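Local coordinates for bacteriorhodopsin (Nanosalina sp., PDB 6EYU), which probably uses light absorbed by its retinal to pump protons inward across the cell membrane, at residues A72-W77 with L120-G125; T91-H94 with R100-L103; F49-W54 with F211-Y216. All coordinates share one frame; numbering follows the deposited sequence.

All three contacts lie in the helical bundle of the bacteriorhodopsin-like fold. Contacts 1 and 2 join the same pair, helix 72-93 and helix 101-124, near opposite ends; their centres are about 29 Å apart. Contact 3 joins helix 42-63 to helix 198-230, and its centre is about 20 Å from each of the others. Along the chain, contact 3 spans contact 1, which in turn spans contact 2. Contacts 1 and 3 touch: W54 NE1 probably hydrogen-bonds to M75 O. Both also meet retinal, through W77 in contact 1 and through C212 and K213 in contact 3. Contacts 1 and 3 thus lie at the chromophore, while contact 2 joins two helices at their turn, away from it.

Contact 1 (A72-W77 with L120-G125); sequences AWYMDW and LAQAQG. With RET (retinal), chain D; MUN ([(2~{S})-2,3-bis(oxidanyl)propyl] (~{E})-undec-2-enoate), chain B.
Y74 and Q122 reach each other through different first torsions. In Y74, CG is anti to the carbonyl carbon (chi1 -55°). In Q122, CG is anti to the backbone N (chi1 -171°), and the chain runs on extended to the amide. The two side chains cross obliquely, with ring and amide planes 56° apart. Q122 OE1 arrives at the edge of the Y74 ring, near its plane, 3.0 Å from Y74 CE2. Y74 OH is 3.1 Å from Q122 OE1, a possible hydrogen bond whose proton is not settled. The phenol oxygen also hydrogen-bonds to W181 NE1, and Q122 NE2 is held by D70 O. Y74 and Q122 are both buried. G125 closes helix 101-124 with a Schellman motif. Q124 faces the second subunit, where its NE2 hydrogen-bonds to T60 OG1 of that subunit. One turn along from Y74, the W77 ring lies against the retinal chain, with W77 CD1 3.5 Å from retinal C14. The contact therefore sits beside the chromophore pocket. Helix 42-63 packs on A72, M75 and D76, and helix 198-230 on W73 and W77. Helix 2-7 covers W73 and Q122.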
loop_
_atom_site.group_PDB
_atom_site.type_symbol
_atom_site.label_atom_id
_atom_site.label_comp_id
_atom_site.label_asym_id
_atom_site.label_seq_id
_atom_site.Cartn_x
_atom_site.Cartn_y
_atom_site.Cartn_z
ATOM N N ALA A 72 6.761 -14.547 -6.206
ATOM C CA ALA A 72 7.276 -14.221 -4.881
ATOM C C ALA A 72 8.316 -13.108 -4.959
ATOM O O ALA A 72 8.344 -12.216 -4.111
ATOM C CB ALA A 72 7.873 -15.459 -4.227
ATOM N N TRP A 73 9.170 -13.166 -5.975
ATOM C CA TRP A 73 10.180 -12.133 -6.179
ATOM C C TRP A 73 9.529 -10.756 -6.255
ATOM O O TRP A 73 10.039 -9.786 -5.696
ATOM C CB TRP A 73 10.973 -12.402 -7.460
ATOM C CG TRP A 73 11.866 -13.600 -7.373
ATOM C CD1 TRP A 73 12.701 -13.929 -6.344
ATOM C CD2 TRP A 73 12.099 -14.570 -8.400
ATOM N NE1 TRP A 73 13.382 -15.085 -6.638
ATOM C CE2 TRP A 73 13.016 -15.509 -7.888
ATOM C CE3 TRP A 73 11.597 -14.752 -9.692
ATOM C CZ2 TRP A 73 13.446 -16.610 -8.626
ATOM C CZ3 TRP A 73 12.015 -15.853 -10.418
ATOM C CH2 TRP A 73 12.930 -16.769 -9.882
ATOM N N TYR A 74 8.397 -10.679 -6.949
ATOM C CA TYR A 74 7.685 -9.417 -7.111
ATOM C C TYR A 74 7.050 -8.983 -5.795
ATOM O O TYR A 74 7.129 -7.815 -5.412
ATOM C CB TYR A 74 6.606 -9.549 -8.188
ATOM C CG TYR A 74 7.128 -10.048 -9.515
ATOM C CD1 TYR A 74 8.119 -9.354 -10.196
ATOM C CD2 TYR A 74 6.726 -11.277 -10.022
ATOM C CE1 TYR A 74 8.647 -9.837 -11.378
ATOM C CE2 TYR A 74 7.247 -11.767 -11.204
ATOM C CZ TYR A 74 8.205 -11.042 -11.879
ATOM O OH TYR A 74 8.723 -11.525 -13.059
ATOM N N MET A 75 6.424 -9.930 -5.104
ATOM C CA MET A 75 5.850 -9.664 -3.790
ATOM C C MET A 75 6.928 -9.162 -2.833
ATOM O O MET A 75 6.657 -8.347 -1.952
ATOM C CB MET A 75 5.206 -10.931 -3.225
ATOM C CG MET A 75 4.085 -11.490 -4.086
ATOM S SD MET A 75 2.871 -10.240 -4.548
ATOM C CE MET A 75 1.942 -10.092 -3.025
ATOM N N ASP A 76 8.155 -9.629 -3.036
ATOM C CA ASP A 76 9.279 -9.220 -2.202
ATOM C C ASP A 76 9.745 -7.817 -2.575
ATOM O O ASP A 76 9.682 -6.895 -1.760
ATOM C CB ASP A 76 10.438 -10.206 -2.354
ATOM C CG ASP A 76 11.634 -9.837 -1.500
ATOM O OD1 ASP A 76 11.665 -8.704 -0.976
ATOM O OD2 ASP A 76 12.538 -10.684 -1.341
ATOM N N TRP A 77 10.288 -7.682 -3.780
ATOM C CA TRP A 77 10.879 -6.423 -4.220
ATOM C C TRP A 77 9.832 -5.319 -4.209
ATOM O O TRP A 77 10.158 -4.141 -4.057
ATOM C CB TRP A 77 11.458 -6.577 -5.626
ATOM C CG TRP A 77 12.309 -7.794 -5.780
ATOM C CD1 TRP A 77 12.883 -8.519 -4.777
ATOM C CD2 TRP A 77 12.592 -8.498 -6.994
ATOM N NE1 TRP A 77 13.563 -9.593 -5.299
ATOM C CE2 TRP A 77 13.400 -9.601 -6.660
ATOM C CE3 TRP A 77 12.261 -8.288 -8.337
ATOM C CZ2 TRP A 77 13.909 -10.472 -7.619
ATOM C CZ3 TRP A 77 12.757 -9.161 -9.287
ATOM C CH2 TRP A 77 13.567 -10.245 -8.922
ATOM N N LEU A 120 3.732 -7.741 -14.328
ATOM C CA LEU A 120 2.869 -7.657 -15.500
ATOM C C LEU A 120 3.467 -8.442 -16.662
ATOM O O LEU A 120 2.770 -9.208 -17.329
ATOM C CB LEU A 120 2.670 -6.196 -15.910
ATOM C CG LEU A 120 1.845 -5.335 -14.951
ATOM C CD1 LEU A 120 1.587 -3.965 -15.557
ATOM C CD2 LEU A 120 0.535 -6.023 -14.598
ATOM N N ALA A 121 4.761 -8.256 -16.893
ATOM C CA ALA A 121 5.452 -8.949 -17.974
ATOM C C ALA A 121 5.243 -10.455 -17.863
ATOM O O ALA A 121 4.760 -11.093 -18.799
ATOM C CB ALA A 121 6.936 -8.616 -17.951
ATOM N N GLN A 122 5.549 -11.010 -16.695
ATOM C CA GLN A 122 5.375 -12.440 -16.462
ATOM C C GLN A 122 3.917 -12.840 -16.651
ATOM O O GLN A 122 3.619 -13.855 -17.281
ATOM C CB GLN A 122 5.839 -12.817 -15.055
ATOM C CG GLN A 122 5.891 -14.317 -14.809
ATOM C CD GLN A 122 6.266 -14.664 -13.382
ATOM O OE1 GLN A 122 7.312 -14.247 -12.884
ATOM N NE2 GLN A 122 5.428 -15.458 -12.726
ATOM N N ALA A 123 3.014 -12.063 -16.063
ATOM C CA ALA A 123 1.596 -12.406 -16.058
ATOM C C ALA A 123 1.012 -12.297 -17.463
ATOM O O ALA A 123 0.097 -13.037 -17.822
ATOM C CB ALA A 123 0.840 -11.502 -15.097
ATOM N N GLN A 124 1.590 -11.416 -18.274
ATOM C CA GLN A 124 1.078 -11.162 -19.616
ATOM C C GLN A 124 1.766 -12.057 -20.642
ATOM O O GLN A 124 1.323 -12.156 -21.787
ATOM C CB GLN A 124 1.280 -9.694 -19.995
ATOM C CG GLN A 124 0.336 -8.734 -19.288
ATOM C CD GLN A 124 0.505 -7.302 -19.755
ATOM O OE1 GLN A 124 1.015 -7.048 -20.846
ATOM N NE2 GLN A 124 0.082 -6.356 -18.925
ATOM N N GLY A 125 2.910 -12.617 -20.262
ATOM C CA GLY A 125 3.811 -13.246 -21.221
ATOM C C GLY A 125 4.276 -12.272 -22.286
ATOM O O GLY A 125 4.497 -12.652 -23.436
HETATM C C1 RET D . 12.296 -6.318 -12.791
HETATM C C2 RET D . 11.165 -6.345 -13.823
HETATM C C3 RET D . 11.671 -5.991 -15.221
HETATM C C4 RET D . 12.159 -4.546 -15.256
HETATM C C5 RET D . 13.024 -4.239 -14.034
HETATM C C6 RET D . 13.117 -5.027 -12.926
HETATM C C7 RET D . 14.010 -4.639 -11.851
HETATM C C8 RET D . 14.092 -5.377 -10.709
HETATM C C9 RET D . 14.908 -4.905 -9.620
HETATM C C10 RET D . 15.050 -5.655 -8.456
HETATM C C11 RET D . 15.885 -5.322 -7.367
HETATM C C12 RET D . 15.724 -6.239 -6.333
HETATM C C13 RET D . 16.303 -6.144 -5.049
HETATM C C14 RET D . 16.048 -7.130 -4.086
HETATM C C15 RET D . 16.461 -7.111 -2.757
HETATM C C16 RET D . 11.709 -6.351 -11.379
HETATM C C17 RET D . 13.233 -7.509 -13.000
HETATM C C18 RET D . 13.870 -2.964 -14.071
HETATM C C19 RET D . 15.664 -3.583 -9.762
HETATM C C20 RET D . 17.233 -4.975 -4.716
HETATM C CAR MUN B . 1.845 -10.466 -0.136
HETATM C CAQ MUN B . 0.393 -10.127 -0.478
HETATM C CAP MUN B . 0.205 -8.609 -0.453
HETATM C CAO MUN B . -1.222 -8.269 -0.887
HETATM C CAN MUN B . -1.710 -9.313 -1.894
HETATM C CAM MUN B . -3.033 -9.911 -1.409
HETATM C CAK MUN B . -3.359 -11.163 -2.228
HETATM C CAH MUN B . -4.827 -11.124 -2.665
HETATM C CAF MUN B . -5.679 -11.936 -1.686
HETATM C CAC MUN B . -5.897 -13.408 -2.052
HETATM C CAA MUN B . -5.971 -13.715 -3.551
HETATM O OAD MUN B . -5.418 -12.988 -4.374
HETATM O OAB MUN B . -6.564 -14.901 -3.863
HETATM C CAE MUN B . -5.909 -15.500 -4.986
HETATM C CAG MUN B . -6.219 -16.999 -5.018
HETATM O OAJ MUN B . -5.809 -17.597 -3.786
HETATM C CAI MUN B . -7.724 -17.207 -5.209
HETATM O OAL MUN B . -8.053 -18.574 -4.949
#

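Contact 2 (T91-H94 with R100-L103). With MUN ([(2~{S})-2,3-bis(oxidanyl)propyl] (~{E})-undec-2-enoate), chain N; MUN ([(2~{S})-2,3-bis(oxidanyl)propyl] (~{E})-undec-2-enoate), chain V.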
loop_
_atom_site.group_PDB
_atom_site.type_symbol
_atom_site.label_atom_id
_atom_site.label_comp_id
_atom_site.label_asym_id
_atom_site.label_seq_id
_atom_site.Cartn_x
_atom_site.Cartn_y
_atom_site.Cartn_z
ATOM N N THR A 91 19.457 8.633 4.165
ATOM C CA THR A 91 20.894 8.833 4.285
ATOM C C THR A 91 21.295 10.186 3.708
ATOM O O THR A 91 21.970 10.977 4.366
ATOM C CB THR A 91 21.672 7.729 3.548
ATOM O OG1 THR A 91 21.219 6.443 3.988
ATOM C CG2 THR A 91 23.162 7.859 3.814
ATOM N N ALA A 92 20.918 10.423 2.456
ATOM C CA ALA A 92 21.211 11.688 1.795
ATOM C C ALA A 92 20.628 12.854 2.587
ATOM O O ALA A 92 21.259 13.903 2.720
ATOM C CB ALA A 92 20.658 11.682 0.378
ATOM N N PHE A 93 19.407 12.676 3.082
ATOM C CA PHE A 93 18.711 13.738 3.798
ATOM C C PHE A 93 19.379 14.004 5.142
ATOM O O PHE A 93 19.173 15.053 5.752
ATOM C CB PHE A 93 17.244 13.362 4.011
ATOM C CG PHE A 93 16.405 13.488 2.774
ATOM C CD1 PHE A 93 16.982 13.839 1.565
ATOM C CD2 PHE A 93 15.037 13.281 2.824
ATOM C CE1 PHE A 93 16.213 13.970 0.425
ATOM C CE2 PHE A 93 14.260 13.412 1.687
ATOM C CZ PHE A 93 14.849 13.759 0.487
ATOM N N HIS A 94 20.188 13.051 5.592
ATOM C CA HIS A 94 20.538 12.954 7.002
ATOM C C HIS A 94 21.270 14.208 7.470
ATOM O O HIS A 94 21.055 14.681 8.586
ATOM C CB HIS A 94 21.406 11.721 7.249
ATOM C CG HIS A 94 21.760 11.513 8.688
ATOM N ND1 HIS A 94 20.808 11.400 9.678
ATOM C CD2 HIS A 94 22.958 11.502 9.318
ATOM C CE1 HIS A 94 21.405 11.264 10.848
ATOM N NE2 HIS A 94 22.711 11.323 10.657
ATOM N N ARG A 100 13.647 16.998 0.336
ATOM C CA ARG A 100 12.693 17.014 -0.766
ATOM C C ARG A 100 11.917 15.704 -0.830
ATOM O O ARG A 100 12.282 14.789 -1.569
ATOM C CB ARG A 100 13.416 17.261 -2.091
ATOM C CG ARG A 100 13.816 18.710 -2.306
ATOM C CD ARG A 100 12.817 19.435 -3.193
ATOM N NE ARG A 100 13.198 19.376 -4.600
ATOM C CZ ARG A 100 12.332 19.322 -5.607
ATOM N NH1 ARG A 100 11.031 19.410 -5.370
ATOM N NH2 ARG A 100 12.771 19.227 -6.854
ATOM N N TYR A 101 10.801 15.653 -0.110
ATOM C CA TYR A 101 10.091 14.401 0.115
ATOM C C TYR A 101 9.290 14.003 -1.121
ATOM O O TYR A 101 8.760 12.895 -1.195
ATOM C CB TYR A 101 9.157 14.530 1.319
ATOM C CG TYR A 101 9.870 14.474 2.652
ATOM C CD1 TYR A 101 10.372 13.275 3.142
ATOM C CD2 TYR A 101 10.142 15.635 3.363
ATOM C CE1 TYR A 101 11.069 13.226 4.334
ATOM C CE2 TYR A 101 10.837 15.596 4.557
ATOM C CZ TYR A 101 11.297 14.389 5.039
ATOM O OH TYR A 101 11.987 14.345 6.228
ATOM N N ASP A 102 9.232 14.899 -2.101
ATOM C CA ASP A 102 8.596 14.590 -3.377
ATOM C C ASP A 102 9.519 13.749 -4.251
ATOM O O ASP A 102 9.072 12.814 -4.918
ATOM C CB ASP A 102 8.208 15.876 -4.111
ATOM C CG ASP A 102 9.325 16.901 -4.128
ATOM O OD1 ASP A 102 10.210 16.830 -3.250
ATOM O OD2 ASP A 102 9.254 17.842 -4.945
ATOM N N LEU A 103 10.818 14.009 -4.154
ATOM C CA LEU A 103 11.819 13.150 -4.778
ATOM C C LEU A 103 11.855 11.783 -4.104
ATOM O O LEU A 103 12.012 10.758 -4.767
ATOM C CB LEU A 103 13.200 13.805 -4.703
ATOM C CG LEU A 103 13.309 15.168 -5.391
ATOM C CD1 LEU A 103 14.737 15.689 -5.331
ATOM C CD2 LEU A 103 12.827 15.078 -6.830
HETATM C CAR MUN N . 2.873 3.731 -8.248
HETATM C CAQ MUN N . 2.607 4.639 -7.049
HETATM C CAP MUN N . 3.518 5.861 -7.143
HETATM C CAO MUN N . 3.127 6.878 -6.075
HETATM C CAN MUN N . 4.251 7.903 -5.949
HETATM C CAM MUN N . 3.651 9.304 -5.869
HETATM C CAK MUN N . 4.287 10.041 -4.693
HETATM C CAH MUN N . 4.684 11.447 -5.134
HETATM C CAF MUN N . 3.978 12.464 -4.239
HETATM C CAC MUN N . 4.883 13.547 -3.642
HETATM C CAA MUN N . 4.476 14.063 -2.257
HETATM O OAD MUN N . 3.371 13.794 -1.787
HETATM O OAB MUN N . 5.289 15.030 -1.747
HETATM C CAE MUN N . 4.630 15.637 -0.633
HETATM C CAG MUN N . 5.527 16.714 -0.024
HETATM O OAJ MUN N . 6.489 17.141 -0.994
HETATM C CAI MUN N . 4.668 17.906 0.403
HETATM O OAL MUN N . 5.512 19.025 0.689
HETATM C CAQ MUN V . 10.750 8.885 -12.489
HETATM C CAP MUN V . 11.871 9.819 -12.033
HETATM C CAO MUN V . 11.598 11.234 -12.548
HETATM C CAN MUN V . 11.626 12.216 -11.374
HETATM C CAM MUN V . 12.044 13.607 -11.864
HETATM C CAK MUN V . 11.837 14.619 -10.734
HETATM C CAH MUN V . 12.504 15.956 -11.082
HETATM C CAF MUN V . 13.975 15.737 -11.459
HETATM C CAC MUN V . 15.027 16.425 -10.539
HETATM C CAA MUN V . 14.605 17.786 -9.919
HETATM O OAD MUN V . 13.423 18.003 -9.651
HETATM O OAB MUN V . 15.643 18.501 -9.401
HETATM C CAE MUN V . 15.173 19.625 -8.652
HETATM C CAG MUN V . 16.368 20.453 -8.171
HETATM O OAJ MUN V . 17.430 20.354 -9.122
HETATM C CAI MUN V . 15.953 21.918 -8.021
HETATM O OAL MUN V . 17.119 22.748 -8.032
#
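F93 presents its ring edge to R100 and Y101 at the turn of a helical hairpin. A short connection joins helix 72-93 to helix 101-124. R100 occupies the N-cap position of the second helix. The F93 ring and the Y101 ring form a T-shaped (edge-to-face) pair. Their planes stand at 84° and their centroids are 5.5 Å apart. F93 CE2 comes in over one face of Y101, toward its rim, 4.2 Å from Y101 CE1. In both residues CG is anti to the carbonyl carbon, with chi1 -75° in F93. That torsion sends the F93 ring across to the start of the second helix. The far end of the same ring meets backbone. F93 CZ lies 3.4 Å from R100 O, which sits at the ring edge near its plane. No hydrogen bond crosses this contact; the ring packs on Y101 and on the R100 backbone. With an alanine here in place of F93, the Y101 face would probably lose its edge partner and a gap would open beside the R100 backbone. I151 of helix 147-152 and K99 also touch F93. Y101 further meets bound lipid and eicosane. R100 and D102 pair within their own segment as a salt bridge, but its modelled length is doubtful. On the R100 guanidinium, L103 CG lies over one face, 4.1 Å above the plane. Across the subunit boundary, R100 packs on Q42 and D102 on K43 of the second subunit. Both residues also border bound monoacylglycerols. D102 CB is 3.8 Å from OAJ of the MUN of chain N, and R100 NH2 is 3.1 Å from OAD of the MUN of chain V.

Contact 3 (F49-W54 with F211-Y216). With RET (retinal), chain D; MUN ([(2~{S})-2,3-bis(oxidanyl)propyl] (~{E})-undec-2-enoate), chain O.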
loop_
_atom_site.group_PDB
_atom_site.type_symbol
_atom_site.label_atom_id
_atom_site.label_comp_id
_atom_site.label_asym_id
_atom_site.label_seq_id
_atom_site.Cartn_x
_atom_site.Cartn_y
_atom_site.Cartn_z
ATOM N N PHE A 49 15.564 -3.531 9.058
ATOM C CA PHE A 49 14.860 -4.658 9.660
ATOM C C PHE A 49 13.782 -5.178 8.717
ATOM O O PHE A 49 13.736 -6.368 8.406
ATOM C CB PHE A 49 14.230 -4.247 10.994
ATOM C CG PHE A 49 13.291 -5.273 11.563
ATOM C CD1 PHE A 49 13.779 -6.376 12.245
ATOM C CD2 PHE A 49 11.920 -5.115 11.449
ATOM C CE1 PHE A 49 12.919 -7.316 12.778
ATOM C CE2 PHE A 49 11.053 -6.048 11.988
ATOM C CZ PHE A 49 11.554 -7.155 12.646
ATOM N N PHE A 50 12.944 -4.270 8.225
ATOM C CA PHE A 50 11.778 -4.656 7.441
ATOM C C PHE A 50 12.194 -5.167 6.066
ATOM O O PHE A 50 11.551 -6.054 5.505
ATOM C CB PHE A 50 10.823 -3.472 7.288
ATOM C CG PHE A 50 9.812 -3.365 8.393
ATOM C CD1 PHE A 50 8.951 -4.417 8.661
ATOM C CD2 PHE A 50 9.823 -2.282 9.254
ATOM C CE1 PHE A 50 8.080 -4.362 9.732
ATOM C CE2 PHE A 50 8.952 -2.218 10.324
ATOM C CZ PHE A 50 8.078 -3.260 10.564
ATOM N N ILE A 51 13.276 -4.612 5.532
ATOM C CA ILE A 51 13.781 -5.032 4.229
ATOM C C ILE A 51 14.069 -6.530 4.223
ATOM O O ILE A 51 13.579 -7.259 3.361
ATOM C CB ILE A 51 15.068 -4.276 3.849
ATOM C CG1 ILE A 51 14.728 -2.867 3.358
ATOM C CG2 ILE A 51 15.826 -5.037 2.773
ATOM C CD1 ILE A 51 15.901 -1.911 3.394
ATOM N N VAL A 52 14.847 -6.988 5.199
ATOM C CA VAL A 52 15.327 -8.366 5.204
ATOM C C VAL A 52 14.242 -9.323 5.684
ATOM O O VAL A 52 14.136 -10.448 5.197
ATOM C CB VAL A 52 16.569 -8.533 6.100
ATOM C CG1 VAL A 52 17.781 -7.879 5.454
ATOM C CG2 VAL A 52 16.313 -7.959 7.485
ATOM N N VAL A 53 13.456 -8.883 6.662
ATOM C CA VAL A 53 12.411 -9.722 7.234
ATOM C C VAL A 53 11.299 -9.963 6.219
ATOM O O VAL A 53 10.878 -11.100 6.005
ATOM C CB VAL A 53 11.800 -9.082 8.494
ATOM C CG1 VAL A 53 10.453 -9.713 8.809
ATOM C CG2 VAL A 53 12.752 -9.221 9.672
ATOM N N TRP A 54 10.849 -8.892 5.574
ATOM C CA TRP A 54 9.847 -9.002 4.521
ATOM C C TRP A 54 10.364 -9.869 3.378
ATOM O O TRP A 54 9.663 -10.760 2.898
ATOM C CB TRP A 54 9.469 -7.618 3.992
ATOM C CG TRP A 54 8.475 -7.663 2.874
ATOM C CD1 TRP A 54 8.752 -7.781 1.542
ATOM C CD2 TRP A 54 7.054 -7.798 2.999
ATOM N NE1 TRP A 54 7.589 -7.929 0.827
ATOM C CE2 TRP A 54 6.530 -7.921 1.697
ATOM C CE3 TRP A 54 6.168 -7.758 4.081
ATOM C CZ2 TRP A 54 5.162 -8.010 1.448
ATOM C CZ3 TRP A 54 4.811 -7.869 3.832
ATOM C CH2 TRP A 54 4.321 -7.979 2.525
ATOM N N PHE A 211 23.359 -9.136 -1.088
ATOM C CA PHE A 211 24.255 -7.987 -1.107
ATOM C C PHE A 211 23.475 -6.676 -1.050
ATOM O O PHE A 211 24.001 -5.654 -0.605
ATOM C CB PHE A 211 25.141 -8.021 -2.355
ATOM C CG PHE A 211 26.338 -8.918 -2.223
ATOM C CD1 PHE A 211 27.474 -8.480 -1.559
ATOM C CD2 PHE A 211 26.267 -10.247 -2.607
ATOM C CE1 PHE A 211 28.536 -9.335 -1.333
ATOM C CE2 PHE A 211 27.334 -11.102 -2.403
ATOM C CZ PHE A 211 28.469 -10.646 -1.762
ATOM N N CYS A 212 22.194 -6.729 -1.402
ATOM C CA CYS A 212 21.383 -5.518 -1.511
ATOM C C CYS A 212 20.536 -5.291 -0.259
ATOM O O CYS A 212 19.921 -4.238 -0.098
ATOM C CB CYS A 212 20.477 -5.591 -2.741
ATOM S SG CYS A 212 21.365 -5.707 -4.311
ATOM N N LYS A 213 20.469 -6.305 0.597
ATOM C CA LYS A 213 19.669 -6.241 1.817
ATOM C C LYS A 213 20.547 -6.505 3.046
ATOM O O LYS A 213 20.848 -5.588 3.810
ATOM C CB LYS A 213 18.527 -7.257 1.745
ATOM C CG LYS A 213 17.562 -6.894 0.612
ATOM C CD LYS A 213 16.404 -7.889 0.518
ATOM C CE LYS A 213 15.435 -7.488 -0.598
ATOM N NZ LYS A 213 15.945 -7.965 -1.892
ATOM N N GLN A 214 20.957 -7.757 3.226
ATOM C CA GLN A 214 21.715 -8.149 4.410
ATOM C C GLN A 214 22.983 -7.311 4.541
ATOM O O GLN A 214 23.184 -6.622 5.541
ATOM C CB GLN A 214 22.078 -9.635 4.346
ATOM C CG GLN A 214 21.032 -10.555 4.954
ATOM C CD GLN A 214 20.207 -11.274 3.904
ATOM O OE1 GLN A 214 20.029 -12.491 3.965
ATOM N NE2 GLN A 214 19.675 -10.519 2.951
ATOM N N VAL A 215 23.807 -7.329 3.498
ATOM C CA VAL A 215 25.065 -6.591 3.499
ATOM C C VAL A 215 24.809 -5.088 3.550
ATOM O O VAL A 215 25.516 -4.351 4.236
ATOM C CB VAL A 215 25.898 -6.909 2.244
ATOM C CG1 VAL A 215 27.135 -6.025 2.188
ATOM C CG2 VAL A 215 26.285 -8.380 2.224
ATOM N N TYR A 216 23.780 -4.644 2.834
ATOM C CA TYR A 216 23.566 -3.222 2.595
ATOM C C TYR A 216 23.156 -2.517 3.884
ATOM O O TYR A 216 23.591 -1.398 4.156
ATOM C CB TYR A 216 22.489 -3.023 1.527
ATOM C CG TYR A 216 21.898 -1.632 1.497
ATOM C CD1 TYR A 216 22.650 -0.551 1.055
ATOM C CD2 TYR A 216 20.539 -1.435 1.709
ATOM C CE1 TYR A 216 22.089 0.703 0.915
ATOM C CE2 TYR A 216 19.967 -0.185 1.569
ATOM C CZ TYR A 216 20.746 0.882 1.177
ATOM O OH TYR A 216 20.185 2.132 1.055
HETATM C C1 RET D . 12.296 -6.318 -12.791
HETATM C C2 RET D . 11.165 -6.345 -13.823
HETATM C C3 RET D . 11.671 -5.991 -15.221
HETATM C C4 RET D . 12.159 -4.546 -15.256
HETATM C C5 RET D . 13.024 -4.239 -14.034
HETATM C C6 RET D . 13.117 -5.027 -12.926
HETATM C C7 RET D . 14.010 -4.639 -11.851
HETATM C C8 RET D . 14.092 -5.377 -10.709
HETATM C C9 RET D . 14.908 -4.905 -9.620
HETATM C C10 RET D . 15.050 -5.655 -8.456
HETATM C C11 RET D . 15.885 -5.322 -7.367
HETATM C C12 RET D . 15.724 -6.239 -6.333
HETATM C C13 RET D . 16.303 -6.144 -5.049
HETATM C C14 RET D . 16.048 -7.130 -4.086
HETATM C C15 RET D . 16.461 -7.111 -2.757
HETATM C C16 RET D . 11.709 -6.351 -11.379
HETATM C C17 RET D . 13.233 -7.509 -13.000
HETATM C C18 RET D . 13.870 -2.964 -14.071
HETATM C C19 RET D . 15.664 -3.583 -9.762
HETATM C C20 RET D . 17.233 -4.975 -4.716
HETATM C CAR MUN O . 5.234 -2.884 4.512
HETATM C CAQ MUN O . 5.973 -3.507 5.697
HETATM C CAP MUN O . 6.723 -2.410 6.452
HETATM C CAO MUN O . 7.298 -1.414 5.446
HETATM C CAN MUN O . 7.391 -0.038 6.103
HETATM C CAM MUN O . 7.530 -0.214 7.615
HETATM C CAK MUN O . 8.710 0.624 8.102
HETATM C CAH MUN O . 8.629 2.005 7.455
HETATM C CAF MUN O . 9.039 3.072 8.471
HETATM C CAC MUN O . 9.998 4.133 7.931
HETATM C CAA MUN O . 10.462 5.178 8.946
HETATM O OAD MUN O . 10.385 4.966 10.156
HETATM O OAB MUN O . 10.965 6.319 8.404
HETATM C CAE MUN O . 10.049 7.390 8.636
HETATM C CAG MUN O . 10.745 8.483 9.449
HETATM O OAJ MUN O . 11.652 9.199 8.608
HETATM C CAI MUN O . 9.696 9.446 10.007
HETATM O OAL MUN O . 10.344 10.621 10.500
#
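The retinal attachment site lies in this contact, where I51 and V52 of helix 42-63 pack against K213 of helix 198-230. K213 NZ is covalently bonded to retinal C15 at 1.3 Å, the length expected of a Schiff base. I51 CG2 touches the lysine stem, 3.3 Å from K213 CG, a tight approach. V52 CG1 meets the base of the same stem, 3.8 Å from K213 CB. The V52 and K213 side chains run past each other in opposite directions. V52 CG1 also lies 3.9 Å from Q214 N. The lysine chain is extended from CB to CE and bends at its last torsion (chi4 82°), which turns NZ toward retinal. Helix 198-230 carries a wider pi-type turn at 211-214, as bacteriorhodopsin does at its retinal lysine. Within the seven-helix rhodopsin fold, the segment axes approach to 9.0 Å and cross at -128°. C212 CB, just before the lysine, is 3.8 Å from the retinal methyl C20. S80 of helix 72-93 and Y20 of helix 14-38 also touch K213. On the far side of helix 42-63, the F50 ring carries a lipid chain over one face and F49 CD2 over the opposite one. F50 also packs on G109 of the third subunit, and W54 on T113 of that subunit.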